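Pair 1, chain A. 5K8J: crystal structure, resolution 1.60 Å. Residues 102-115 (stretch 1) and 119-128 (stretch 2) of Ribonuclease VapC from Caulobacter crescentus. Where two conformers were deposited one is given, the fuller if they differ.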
# COMPACT_ATOMS: atom_id res chain seq x y z
N ALA A 102 10.93 10.00 8.30
CA ALA A 102 12.31 9.53 8.30
C ALA A 102 12.37 8.02 8.11
O ALA A 102 13.19 7.52 7.33
CB ALA A 102 12.97 9.95 9.61
N LEU A 103 11.53 7.28 8.82
CA LEU A 103 11.48 5.84 8.63
C LEU A 103 11.14 5.46 7.21
O LEU A 103 11.78 4.59 6.62
CB LEU A 103 10.46 5.22 9.59
CG LEU A 103 10.90 5.21 11.06
CD1 LEU A 103 9.71 5.12 12.01
CD2 LEU A 103 11.80 4.05 11.30
N ALA A 104 10.11 6.07 6.64
CA ALA A 104 9.70 5.72 5.28
C ALA A 104 10.80 5.99 4.27
O ALA A 104 10.92 5.28 3.26
CB ALA A 104 8.47 6.52 4.92
N HIS A 105 11.61 7.02 4.50
CA HIS A 105 12.69 7.38 3.60
C HIS A 105 14.06 6.92 4.08
O HIS A 105 15.08 7.34 3.51
CB HIS A 105 12.67 8.89 3.35
CG HIS A 105 11.53 9.27 2.46
ND1 HIS A 105 11.63 9.33 1.08
CD2 HIS A 105 10.23 9.49 2.74
CE1 HIS A 105 10.45 9.59 0.56
NE2 HIS A 105 9.58 9.68 1.54
N ARG A 106 14.10 6.00 5.05
CA ARG A 106 15.35 5.36 5.47
C ARG A 106 16.40 6.41 5.81
O ARG A 106 17.58 6.29 5.43
CB ARG A 106 15.86 4.39 4.40
CG ARG A 106 14.87 3.29 4.01
CD ARG A 106 14.38 2.50 5.21
NE ARG A 106 13.74 1.23 4.84
CZ ARG A 106 12.43 1.04 4.66
NH1 ARG A 106 11.57 2.05 4.78
NH2 ARG A 106 11.98 -0.18 4.35
N ALA A 107 15.96 7.44 6.54
CA ALA A 107 16.81 8.58 6.88
C ALA A 107 17.03 8.64 8.38
O ALA A 107 16.17 8.22 9.17
CB ALA A 107 16.16 9.88 6.41
N THR A 108 18.18 9.18 8.78
CA THR A 108 18.47 9.40 10.19
C THR A 108 17.83 10.69 10.67
O THR A 108 17.85 11.71 9.97
CB THR A 108 19.98 9.42 10.38
OG1 THR A 108 20.50 8.12 10.06
CG2 THR A 108 20.40 9.78 11.81
N PHE A 109 17.20 10.61 11.84
CA PHE A 109 16.47 11.72 12.46
C PHE A 109 17.38 12.46 13.43
O PHE A 109 17.95 11.87 14.36
CB PHE A 109 15.22 11.18 13.16
CG PHE A 109 14.32 12.24 13.69
CD1 PHE A 109 14.25 12.47 15.04
CD2 PHE A 109 13.58 13.04 12.85
CE1 PHE A 109 13.43 13.46 15.54
CE2 PHE A 109 12.75 14.03 13.37
CZ PHE A 109 12.67 14.23 14.69
N VAL A 110 17.51 13.78 13.22
CA VAL A 110 18.42 14.63 13.99
C VAL A 110 17.59 15.55 14.88
O VAL A 110 16.73 16.30 14.39
CB VAL A 110 19.28 15.48 13.05
CG1 VAL A 110 20.19 16.37 13.84
CG2 VAL A 110 20.08 14.58 12.13
N THR A 111 17.83 15.48 16.19
CA THR A 111 16.92 16.14 17.12
C THR A 111 17.63 16.58 18.39
O THR A 111 18.64 16.01 18.82
CB THR A 111 15.74 15.23 17.48
OG1 THR A 111 14.86 15.90 18.40
CG2 THR A 111 16.19 13.97 18.13
N PHE A 112 17.11 17.66 18.98
CA PHE A 112 17.50 18.04 20.33
C PHE A 112 16.75 17.28 21.41
O PHE A 112 17.08 17.44 22.59
CB PHE A 112 17.22 19.52 20.58
CG PHE A 112 17.93 20.47 19.67
CD1 PHE A 112 19.24 20.28 19.32
CD2 PHE A 112 17.26 21.60 19.22
CE1 PHE A 112 19.88 21.20 18.48
CE2 PHE A 112 17.89 22.51 18.39
CZ PHE A 112 19.19 22.31 18.02
N ASN A 113 15.71 16.53 21.06
CA ASN A 113 14.86 15.90 22.06
C ASN A 113 14.84 14.39 21.88
O ASN A 113 13.76 13.82 21.75
CB ASN A 113 13.41 16.39 21.93
CG ASN A 113 13.26 17.88 22.06
OD1 ASN A 113 14.00 18.53 22.79
ND2 ASN A 113 12.26 18.44 21.36
N ALA A 114 16.02 13.75 21.89
CA ALA A 114 16.06 12.33 21.54
C ALA A 114 15.24 11.46 22.48
O ALA A 114 14.68 10.44 22.05
CB ALA A 114 17.51 11.85 21.52
N ASP A 115 15.10 11.87 23.74
CA ASP A 115 14.38 11.04 24.70
C ASP A 115 12.92 10.84 24.31
O ASP A 115 12.33 9.82 24.68
CB ASP A 115 14.48 11.65 26.09
CG ASP A 115 15.83 11.39 26.73
OD1 ASP A 115 16.53 10.45 26.29
OD2 ASP A 115 16.18 12.13 27.67
N ASP A 119 10.95 5.43 22.03
CA ASP A 119 9.94 4.40 21.94
C ASP A 119 9.56 4.07 20.51
O ASP A 119 8.55 3.40 20.30
CB ASP A 119 8.69 4.80 22.74
CG ASP A 119 8.07 6.10 22.28
OD1 ASP A 119 8.58 6.67 21.29
OD2 ASP A 119 7.09 6.58 22.91
N ILE A 120 10.33 4.53 19.52
CA ILE A 120 10.01 4.29 18.12
C ILE A 120 10.93 3.21 17.56
O ILE A 120 12.12 3.47 17.31
CB ILE A 120 10.13 5.59 17.30
CG1 ILE A 120 9.14 6.63 17.85
CG2 ILE A 120 9.90 5.34 15.83
CD1 ILE A 120 9.29 7.97 17.22
N PRO A 121 10.45 1.99 17.37
CA PRO A 121 11.34 0.94 16.87
C PRO A 121 11.83 1.24 15.47
O PRO A 121 11.06 1.67 14.61
CB PRO A 121 10.45 -0.32 16.88
CG PRO A 121 9.33 -0.01 17.83
CD PRO A 121 9.10 1.48 17.68
N GLY A 122 13.11 0.97 15.24
CA GLY A 122 13.66 1.04 13.92
C GLY A 122 14.21 2.39 13.53
O GLY A 122 14.80 2.51 12.45
N LEU A 123 14.01 3.41 14.35
CA LEU A 123 14.41 4.76 13.98
C LEU A 123 15.90 4.95 14.25
O LEU A 123 16.39 4.64 15.34
CB LEU A 123 13.62 5.77 14.80
CG LEU A 123 13.88 7.24 14.50
CD1 LEU A 123 13.38 7.65 13.15
CD2 LEU A 123 13.25 8.09 15.57
N SER A 124 16.63 5.45 13.25
CA SER A 124 18.01 5.88 13.46
C SER A 124 18.00 7.33 13.91
O SER A 124 17.35 8.16 13.27
CB SER A 124 18.84 5.75 12.19
OG SER A 124 19.08 4.37 11.94
N LEU A 125 18.66 7.61 15.02
CA LEU A 125 18.56 8.89 15.72
C LEU A 125 19.93 9.46 16.01
O LEU A 125 20.84 8.74 16.41
CB LEU A 125 17.87 8.69 17.07
CG LEU A 125 16.42 8.86 17.42
CD1 LEU A 125 16.18 8.19 18.78
CD2 LEU A 125 16.16 10.30 17.51
N LEU A 126 20.09 10.77 15.82
CA LEU A 126 21.27 11.48 16.26
C LEU A 126 20.81 12.59 17.18
O LEU A 126 19.96 13.40 16.80
CB LEU A 126 22.04 12.10 15.09
CG LEU A 126 22.96 11.25 14.24
CD1 LEU A 126 23.54 12.18 13.18
CD2 LEU A 126 24.04 10.64 15.12
N ALA A 127 21.37 12.61 18.38
CA ALA A 127 21.05 13.60 19.39
C ALA A 127 22.03 14.75 19.30
O ALA A 127 23.25 14.57 19.36
CB ALA A 127 21.11 12.98 20.78
N TRP A 128 21.48 15.94 19.14
CA TRP A 128 22.27 17.15 19.16
C TRP A 128 21.97 17.92 20.45
O TRP A 128 22.61 18.94 20.71
CB TRP A 128 21.93 17.99 17.93
CG TRP A 128 22.65 17.58 16.68
CD1 TRP A 128 23.48 16.51 16.49
CD2 TRP A 128 22.61 18.28 15.43
NE1 TRP A 128 23.95 16.50 15.19
CE2 TRP A 128 23.44 17.58 14.52
CE3 TRP A 128 21.96 19.44 14.99
CZ2 TRP A 128 23.62 18.00 13.21
CZ3 TRP A 128 22.14 19.85 13.69
CH2 TRP A 128 22.96 19.14 12.81
O HOH W 1 15.46 5.97 10.63
O HOH W 2 10.16 8.12 24.00

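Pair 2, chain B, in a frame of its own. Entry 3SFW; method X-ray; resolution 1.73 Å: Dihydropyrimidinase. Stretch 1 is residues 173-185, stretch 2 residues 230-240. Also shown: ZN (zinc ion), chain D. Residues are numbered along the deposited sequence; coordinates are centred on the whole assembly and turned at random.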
# COMPACT_ATOMS: atom_id res chain seq x y z
N ALA B 173 23.94 -6.95 16.53
CA ALA B 173 24.02 -5.49 16.42
C ALA B 173 23.05 -4.77 17.36
O ALA B 173 23.40 -3.73 17.92
CB ALA B 173 23.78 -5.03 14.93
N LYS B 174 21.83 -5.27 17.48
CA LYS B 174 20.90 -4.66 18.42
C LYS B 174 21.46 -4.74 19.84
O LYS B 174 21.40 -3.77 20.59
CB LYS B 174 19.53 -5.32 18.38
CG LYS B 174 18.57 -4.54 19.32
CD LYS B 174 17.49 -5.40 19.90
CE LYS B 174 16.56 -4.57 20.85
NZ LYS B 174 16.16 -3.25 20.24
N GLU B 175 22.05 -5.88 20.17
CA GLU B 175 22.61 -6.06 21.54
C GLU B 175 23.72 -5.03 21.78
O GLU B 175 23.88 -4.56 22.91
CB GLU B 175 23.24 -7.45 21.70
CG GLU B 175 22.29 -8.63 21.70
CD GLU B 175 23.05 -9.97 21.79
OE1 GLU B 175 22.42 -11.01 21.50
OE2 GLU B 175 24.28 -9.97 22.08
N LEU B 176 24.55 -4.76 20.76
CA LEU B 176 25.79 -4.00 20.95
C LEU B 176 25.65 -2.54 20.60
O LEU B 176 26.49 -1.72 21.00
CB LEU B 176 26.93 -4.59 20.08
CG LEU B 176 27.37 -6.02 20.48
CD1 LEU B 176 28.38 -6.52 19.42
CD2 LEU B 176 28.05 -6.02 21.85
N GLY B 177 24.51 -2.18 20.00
CA GLY B 177 24.33 -0.82 19.54
C GLY B 177 25.03 -0.51 18.21
O GLY B 177 25.60 0.56 18.04
N ALA B 178 25.01 -1.48 17.29
CA ALA B 178 25.54 -1.21 15.95
C ALA B 178 24.41 -1.03 14.97
O ALA B 178 23.35 -1.65 15.10
CB ALA B 178 26.46 -2.38 15.47
N LEU B 179 24.72 -0.30 13.90
CA LEU B 179 23.80 -0.15 12.75
C LEU B 179 24.24 -1.19 11.69
O LEU B 179 25.45 -1.36 11.48
CB LEU B 179 24.01 1.27 12.17
CG LEU B 179 23.17 1.63 10.92
CD1 LEU B 179 21.70 1.57 11.24
CD2 LEU B 179 23.60 3.02 10.52
N VAL B 180 23.28 -1.93 11.13
CA VAL B 180 23.60 -2.91 10.07
C VAL B 180 23.27 -2.24 8.73
O VAL B 180 22.16 -1.79 8.52
CB VAL B 180 22.80 -4.21 10.23
CG1 VAL B 180 23.09 -5.16 9.04
CG2 VAL B 180 23.23 -4.93 11.54
N GLN B 181 24.27 -2.23 7.84
CA GLN B 181 24.14 -1.76 6.47
C GLN B 181 23.93 -2.96 5.57
O GLN B 181 24.60 -3.97 5.76
CB GLN B 181 25.42 -1.11 6.06
CG GLN B 181 25.69 0.21 6.79
CD GLN B 181 27.12 0.61 6.63
OE1 GLN B 181 27.46 1.61 5.95
NE2 GLN B 181 27.97 -0.15 7.21
N VAL B 182 23.06 -2.84 4.57
CA VAL B 182 23.02 -3.87 3.54
C VAL B 182 23.26 -3.33 2.15
O VAL B 182 22.65 -2.35 1.77
CB VAL B 182 21.67 -4.63 3.58
CG1 VAL B 182 21.42 -5.34 2.33
CG2 VAL B 182 21.62 -5.57 4.79
N HIS B 183 23.97 -4.11 1.33
CA HIS B 183 23.89 -4.03 -0.14
C HIS B 183 22.76 -4.97 -0.55
O HIS B 183 22.92 -6.20 -0.47
CB HIS B 183 25.24 -4.50 -0.80
CG HIS B 183 25.17 -4.56 -2.30
ND1 HIS B 183 25.96 -3.77 -3.13
CD2 HIS B 183 24.36 -5.28 -3.12
CE1 HIS B 183 25.66 -4.05 -4.39
NE2 HIS B 183 24.68 -4.94 -4.42
N ALA B 184 21.61 -4.41 -0.96
CA ALA B 184 20.39 -5.23 -1.09
C ALA B 184 20.09 -5.49 -2.58
O ALA B 184 19.26 -4.79 -3.19
CB ALA B 184 19.17 -4.53 -0.41
N GLU B 185 20.68 -6.55 -3.12
CA GLU B 185 20.15 -7.16 -4.38
C GLU B 185 20.14 -8.65 -4.12
O GLU B 185 21.08 -9.17 -3.46
CB GLU B 185 21.07 -6.91 -5.58
CG GLU B 185 21.29 -5.43 -5.97
CD GLU B 185 22.33 -5.31 -7.05
OE1 GLU B 185 23.55 -5.50 -6.75
OE2 GLU B 185 21.90 -5.14 -8.23
N LEU B 230 12.03 -8.39 12.68
CA LEU B 230 12.07 -9.68 13.46
C LEU B 230 13.17 -9.67 14.54
O LEU B 230 13.02 -10.28 15.61
CB LEU B 230 12.31 -10.85 12.50
CG LEU B 230 11.05 -11.24 11.68
CD1 LEU B 230 11.44 -12.07 10.45
CD2 LEU B 230 10.12 -12.02 12.56
N ALA B 231 14.22 -8.88 14.30
CA ALA B 231 15.27 -8.68 15.29
C ALA B 231 15.07 -7.45 16.19
O ALA B 231 15.92 -7.18 17.06
CB ALA B 231 16.66 -8.60 14.59
N ASP B 232 14.08 -6.62 15.86
CA ASP B 232 13.92 -5.30 16.49
C ASP B 232 15.19 -4.42 16.40
O ASP B 232 15.57 -3.74 17.37
CB ASP B 232 13.50 -5.47 17.95
CG ASP B 232 13.03 -4.17 18.57
OD1 ASP B 232 12.59 -3.29 17.84
OD2 ASP B 232 13.08 -4.05 19.82
N ALA B 233 15.85 -4.48 15.26
CA ALA B 233 17.20 -3.90 15.14
C ALA B 233 17.13 -2.60 14.33
O ALA B 233 16.06 -1.97 14.22
CB ALA B 233 18.12 -4.92 14.47
N GLN B 234 18.28 -2.13 13.83
CA GLN B 234 18.26 -0.90 13.01
C GLN B 234 19.04 -1.14 11.73
O GLN B 234 20.09 -1.78 11.75
CB GLN B 234 18.83 0.31 13.77
CG GLN B 234 20.17 0.01 14.55
CD GLN B 234 19.91 -0.36 16.03
OE1 GLN B 234 18.82 -0.12 16.57
NE2 GLN B 234 20.89 -1.00 16.67
N LEU B 235 18.49 -0.68 10.59
CA LEU B 235 18.98 -1.08 9.27
C LEU B 235 19.26 0.16 8.47
O LEU B 235 18.49 1.12 8.54
CB LEU B 235 17.89 -1.89 8.52
CG LEU B 235 18.30 -2.36 7.10
CD1 LEU B 235 19.33 -3.55 7.24
CD2 LEU B 235 17.05 -2.88 6.38
N TYR B 236 20.36 0.14 7.72
CA TYR B 236 20.68 1.22 6.79
C TYR B 236 20.91 0.61 5.41
O TYR B 236 21.78 -0.19 5.22
CB TYR B 236 21.93 1.94 7.30
CG TYR B 236 22.43 3.08 6.44
CD1 TYR B 236 23.21 2.83 5.30
CD2 TYR B 236 22.30 4.41 6.88
CE1 TYR B 236 23.81 3.89 4.57
CE2 TYR B 236 22.84 5.48 6.16
CZ TYR B 236 23.58 5.22 5.01
OH TYR B 236 24.26 6.25 4.40
N VAL B 237 20.03 0.92 4.48
CA VAL B 237 20.11 0.35 3.14
C VAL B 237 21.00 1.26 2.30
O VAL B 237 20.64 2.41 2.02
CB VAL B 237 18.70 0.26 2.48
CG1 VAL B 237 18.83 -0.50 1.10
CG2 VAL B 237 17.69 -0.46 3.42
N VAL B 238 22.15 0.74 1.83
CA VAL B 238 23.08 1.62 1.08
C VAL B 238 22.59 1.67 -0.38
O VAL B 238 21.80 0.83 -0.81
CB VAL B 238 24.56 1.12 1.09
CG1 VAL B 238 25.07 0.91 2.54
CG2 VAL B 238 24.70 -0.21 0.32
N HIS B 239 23.03 2.71 -1.09
CA HIS B 239 22.70 2.92 -2.51
C HIS B 239 21.31 2.39 -2.90
O HIS B 239 21.21 1.53 -3.77
CB HIS B 239 23.81 2.38 -3.49
CG HIS B 239 24.29 0.97 -3.23
ND1 HIS B 239 23.43 -0.11 -3.07
CD2 HIS B 239 25.55 0.44 -3.25
CE1 HIS B 239 24.14 -1.23 -2.94
NE2 HIS B 239 25.43 -0.91 -3.06
N VAL B 240 20.26 3.03 -2.39
CA VAL B 240 18.89 2.77 -2.89
C VAL B 240 18.77 3.40 -4.30
O VAL B 240 19.10 4.59 -4.48
CB VAL B 240 17.84 3.39 -1.91
CG1 VAL B 240 16.39 3.24 -2.47
CG2 VAL B 240 17.93 2.71 -0.55
ZN ZN D . 27.28 -2.05 -2.82
O HOH W 3 20.93 -1.18 19.55
O HOH W 4 21.13 -3.18 13.96
O HOH W 5 20.98 -1.66 -1.55
O HOH W 6 29.11 -3.06 -3.07
O HOH W 7 27.84 -1.97 -4.99

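The sharpest difference lies just past the last bridged residues, B:Val182 with B:Val237 and A:Thr111 with A:Ala127. In pair 2, B:His183 and B:His239 converge on a zinc ion: B:His183 ND1 and B:His239 NE2 each lie 2.2 Å from ZN. Those two nitrogens, B:His183 ND1 and B:His239 NE2, are 2.9 Å apart because they share the metal, not a hydrogen bond, and the edge of the B:His239 ring points toward the face of B:His183, planes at 85°. In pair 1 the matching position is A:Phe112 (CA atoms 1.2 Å apart after superposition), and its side chain meets A:Trp128 without a metal, A:Phe112 CD1 lying 3.8 Å from both A:Trp128 CB and the backbone carbon A:Trp128 C.

The backbone beneath is common to both. Fourteen central residues superpose with an RMSD of 0.7 Å, and in each pair a helix end leads into a strand that runs parallel to a strand of the second stretch, axes 4.7 Å apart, at 21° in pair 1 and 32° in pair 2. The ladder of four hydrogen bonds is the same. In pair 1 it runs A:Phe109 N to A:Ser124 O (2.8 Å), A:Leu126 N to A:Phe109 O (2.8 Å), A:Thr111 N to A:Leu126 O (3.0 Å) and A:Trp128 N to A:Thr111 O (2.9 Å). Its counterparts are B:Val180 N to B:Gln234 O (3.3 Å), B:Tyr236 N to B:Val180 O (2.8 Å), B:Val182 N to B:Tyr236 O (3.0 Å) and B:Val238 N to B:Val182 O (3.1 Å). Buried area is nearly equal, 796 and 798 Å².

Side chains fill this frame differently. On the face carrying A:Val110 and A:Leu126, A:Val110 CG1 sits 3.5 Å from A:Trp128 CD2, over the indole face and 14° off the normal of its six-membered ring. The matched B:Gln181 instead lays its aliphatic part against the tyrosine, B:Gln181 CG to B:Tyr236 CD1 at 3.9 Å. The opposite face keeps a leucine, A:Leu125 matching B:Leu235: A:Leu125 CD2 meets A:Thr111 CG2 at 3.7 Å, while B:Leu235 CD1 meets B:Val182 CG2 at 3.9 Å.

At the helix end, A:Leu103 packs its CD1 on A:Ile120 CG2 at 3.8 Å. Its match, B:Lys174, reaches polar partners: B:Lys174 NZ bonds B:Asp232 O at 3.0 Å and forms a salt bridge with B:Asp232 OD2 at 3.2 Å, itself a weak hydrogen bond. Where A:Ser124 leaves A:Ala107 O to a water, which also accepts from A:Ser124 N, B:Gln234 adds a direct bond, B:Gln234 NE2 to B:Ala178 O at 3.0 Å, alongside an equivalent water bridge.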